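Local coordinates for protein cytochrome P450 CYP260B1 (PDB 5HIW) that is a bacterial cytochrome P450, a mainly helical haem protein that holds iron protoporphyrin IX in a buried pocket, at residues L237-V242 with R270-A275. Residues are numbered along the deposited sequence; the frame is centred on the assembly and turned at random.
Sequences LANLLV and RWCSSA
Asn-239 reaches from its helix to the chain that follows helix 261-271, and its carboxamide lies under the thiol of Cys-272. The SG atom of Cys-272 sits over the face of the amide, more nearly above ND2 of Asn-239, at 3.8 Å, than above CG. Asn-239 CG is anti to its own carbonyl carbon (chi1 -67°), which carries it toward segment 270-275. OD1 is nearly eclipsed with CA (chi2 1°), so ND2 extends away from the helix. ND2 donates to Cys-272 O over 3.1 Å. This bond is bent, with 140° at the hydrogen. The donor stands well above the carbonyl plane, and the oxygen is tilted from the amide plane to the same face as SG. The same oxygen also comes within 3.2 Å of Asn-239 CB. The backbone oxygen of Phe-382 is a second acceptor for ND2, so two carbonyls hold the amide, and the backbone of Phe-382 also bonds to that of Ser-274. Cys-272 is the first residue to leave helical geometry.

The fold is that of a cytochrome P450. Glu-267 and Arg-270, joined by a salt bridge, fit the ExxR motif of the K helix. Helix 232-245 is probably the C-terminal part of the long helix that crosses the haem. The contact thus probably joins that helix to the chain just after K, close to the haem. The side chain of Ser-274 is about 4 Å from the haem, and its CB packs 3.6 Å from Asn-239 ND2. Ser-273 forms an ST turn, its OG accepting from Ala-275 N.

One turn on from Asn-239, Val-242 CG1 meets the indole edge of Trp-271 near the ring plane, 4.5 Å from CZ3. Trp-271 NE1 bonds to Glu-317 O.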
ATOM      1  N   LEU A 237       3.642  -6.449   2.695  1.00 15.13           N
ATOM      2  CA  LEU A 237       4.213  -7.745   2.958  1.00 16.80           C
ATOM      3  C   LEU A 237       5.552  -7.638   3.629  1.00 14.38           C
ATOM      4  O   LEU A 237       5.809  -8.414   4.565  1.00 15.59           O
ATOM      5  CB  LEU A 237       4.316  -8.586   1.684  1.00 16.87           C
ATOM      6  CG  LEU A 237       2.997  -9.015   0.958  1.00 20.12           C
ATOM      7  CD1 LEU A 237       3.315  -9.679  -0.393  1.00 22.21           C
ATOM      8  CD2 LEU A 237       2.218  -9.922   1.857  1.00 21.23           C
ATOM      9  N   ALA A 238       6.386  -6.684   3.209  1.00 14.00           N
ATOM     10  CA  ALA A 238       7.677  -6.531   3.768  1.00 14.97           C
ATOM     11  C   ALA A 238       7.544  -6.254   5.284  1.00 16.18           C
ATOM     12  O   ALA A 238       8.178  -6.897   6.104  1.00 15.94           O
ATOM     13  CB  ALA A 238       8.451  -5.378   3.136  1.00 14.08           C
ATOM     14  N   ASN A 239       6.698  -5.311   5.658  1.00 15.97           N
ATOM     15  CA  ASN A 239       6.643  -4.945   7.086  1.00 15.80           C
ATOM     16  C   ASN A 239       5.890  -5.939   7.949  1.00 16.56           C
ATOM     17  O   ASN A 239       6.156  -6.052   9.132  1.00 16.46           O
ATOM     18  CB  ASN A 239       6.029  -3.589   7.196  1.00 16.81           C
ATOM     19  CG  ASN A 239       6.902  -2.494   6.600  1.00 16.93           C
ATOM     20  OD1 ASN A 239       7.983  -2.732   6.065  1.00 22.11           O
ATOM     21  ND2 ASN A 239       6.467  -1.302   6.754  1.00 16.70           N
ATOM     22  N   LEU A 240       5.056  -6.801   7.349  1.00 15.43           N
ATOM     23  CA  LEU A 240       4.474  -7.910   8.026  1.00 15.95           C
ATOM     24  C   LEU A 240       5.540  -8.916   8.363  1.00 17.75           C
ATOM     25  O   LEU A 240       5.683  -9.403   9.502  1.00 17.63           O
ATOM     26  CB  LEU A 240       3.355  -8.518   7.165  1.00 15.60           C
ATOM     27  CG  LEU A 240       2.739  -9.797   7.668  1.00 15.18           C
ATOM     28  CD1 LEU A 240       2.309  -9.712   9.095  1.00 17.93           C
ATOM     29  CD2 LEU A 240       1.636 -10.329   6.724  1.00 16.78           C
ATOM     30  N   LEU A 241       6.396  -9.218   7.390  1.00 18.14           N
ATOM     31  CA  LEU A 241       7.424 -10.145   7.665  1.00 17.14           C
ATOM     32  C   LEU A 241       8.388  -9.567   8.741  1.00 17.23           C
ATOM     33  O   LEU A 241       8.852 -10.323   9.537  1.00 19.41           O
ATOM     34  CB  LEU A 241       8.200 -10.443   6.401  1.00 18.64           C
ATOM     35  CG  LEU A 241       7.400 -11.359   5.459  1.00 20.69           C
ATOM     36  CD1 LEU A 241       8.229 -11.428   4.210  1.00 25.36           C
ATOM     37  CD2 LEU A 241       7.110 -12.716   5.969  1.00 24.25           C
ATOM     38  N   VAL A 242       8.676  -8.286   8.685  1.00 16.05           N
ATOM     39  CA  VAL A 242       9.534  -7.647   9.706  1.00 18.31           C
ATOM     40  C   VAL A 242       8.932  -7.912  11.072  1.00 19.09           C
ATOM     41  O   VAL A 242       9.619  -8.414  12.001  1.00 19.98           O
ATOM     42  CB  VAL A 242       9.747  -6.160   9.449  1.00 20.07           C
ATOM     43  CG1 VAL A 242      10.356  -5.409  10.679  1.00 22.22           C
ATOM     44  CG2 VAL A 242      10.651  -5.912   8.231  1.00 22.60           C
ATOM     45  N   ARG A 270      -0.291  -1.577  12.451  1.00 15.13           N
ATOM     46  CA  ARG A 270      -0.218  -0.459  13.459  1.00 16.47           C
ATOM     47  C   ARG A 270       1.247  -0.213  13.886  1.00 16.35           C
ATOM     48  O   ARG A 270       1.770   0.934  13.863  1.00 19.32           O
ATOM     49  CB  ARG A 270      -1.069  -0.786  14.686  1.00 18.40           C
ATOM     50  CG  ARG A 270      -1.040   0.321  15.732  1.00 19.77           C
ATOM     51  CD  ARG A 270      -1.480  -0.162  17.076  1.00 19.46           C
ATOM     52  NE  ARG A 270      -0.485  -1.035  17.577  1.00 21.45           N
ATOM     53  CZ  ARG A 270       0.681  -0.665  18.068  1.00 18.72           C
ATOM     54  NH1 ARG A 270       1.026   0.598  18.156  1.00 21.29           N
ATOM     55  NH2 ARG A 270       1.462  -1.609  18.540  1.00 18.95           N
ATOM     56  N   TRP A 271       1.896  -1.289  14.266  1.00 18.75           N
ATOM     57  CA  TRP A 271       3.261  -1.231  14.803  1.00 18.60           C
ATOM     58  C   TRP A 271       4.286  -0.833  13.747  1.00 20.62           C
ATOM     59  O   TRP A 271       5.292  -0.157  14.011  1.00 18.10           O
ATOM     60  CB  TRP A 271       3.609  -2.607  15.331  1.00 20.70           C
ATOM     61  CG  TRP A 271       4.841  -2.696  16.006  1.00 20.92           C
ATOM     62  CD1 TRP A 271       5.141  -2.211  17.284  1.00 22.45           C
ATOM     63  CD2 TRP A 271       6.025  -3.261  15.507  1.00 20.93           C
ATOM     64  NE1 TRP A 271       6.437  -2.428  17.556  1.00 20.58           N
ATOM     65  CE2 TRP A 271       7.023  -3.051  16.486  1.00 22.20           C
ATOM     66  CE3 TRP A 271       6.370  -3.841  14.304  1.00 20.40           C
ATOM     67  CZ2 TRP A 271       8.347  -3.486  16.311  1.00 25.32           C
ATOM     68  CZ3 TRP A 271       7.699  -4.279  14.126  1.00 23.12           C
ATOM     69  CH2 TRP A 271       8.665  -4.089  15.122  1.00 24.10           C
ATOM     70  N   CYS A 272       4.046  -1.229  12.493  1.00 18.41           N
ATOM     71  CA  CYS A 272       5.015  -0.896  11.423  1.00 19.12           C
ATOM     72  C   CYS A 272       4.281  -0.751  10.095  1.00 18.88           C
ATOM     73  O   CYS A 272       4.520  -1.525   9.149  1.00 17.64           O
ATOM     74  CB  CYS A 272       6.065  -1.995  11.339  1.00 22.79           C
ATOM     75  SG  CYS A 272       7.556  -1.475  10.359  1.00 22.94           S
ATOM     76  N   SER A 273       3.413   0.243  10.026  1.00 16.98           N
ATOM     77  CA  SER A 273       2.755   0.619   8.739  1.00 17.79           C
ATOM     78  C   SER A 273       3.738   0.957   7.632  1.00 18.80           C
ATOM     79  O   SER A 273       4.732   1.644   7.898  1.00 18.52           O
ATOM     80  CB  SER A 273       1.920   1.835   8.875  1.00 17.33           C
ATOM     81  OG  SER A 273       1.210   2.044   7.640  1.00 19.67           O
ATOM     82  N   SER A 274       3.448   0.487   6.410  1.00 18.87           N
ATOM     83  CA  SER A 274       4.227   0.869   5.248  1.00 19.84           C
ATOM     84  C   SER A 274       3.806   2.159   4.583  1.00 20.85           C
ATOM     85  O   SER A 274       4.491   2.615   3.666  1.00 21.75           O
ATOM     86  CB  SER A 274       4.202  -0.201   4.170  1.00 18.92           C
ATOM     87  OG  SER A 274       2.903  -0.648   3.936  1.00 21.80           O
ATOM     88  N   ALA A 275       2.639   2.694   4.942  1.00 18.11           N
ATOM     89  CA  ALA A 275       2.112   3.881   4.316  1.00 15.75           C
ATOM     90  C   ALA A 275       2.486   5.026   5.212  1.00 16.89           C
ATOM     91  O   ALA A 275       1.840   5.236   6.217  1.00 18.75           O
ATOM     92  CB  ALA A 275       0.623   3.802   4.314  1.00 17.68           C
TER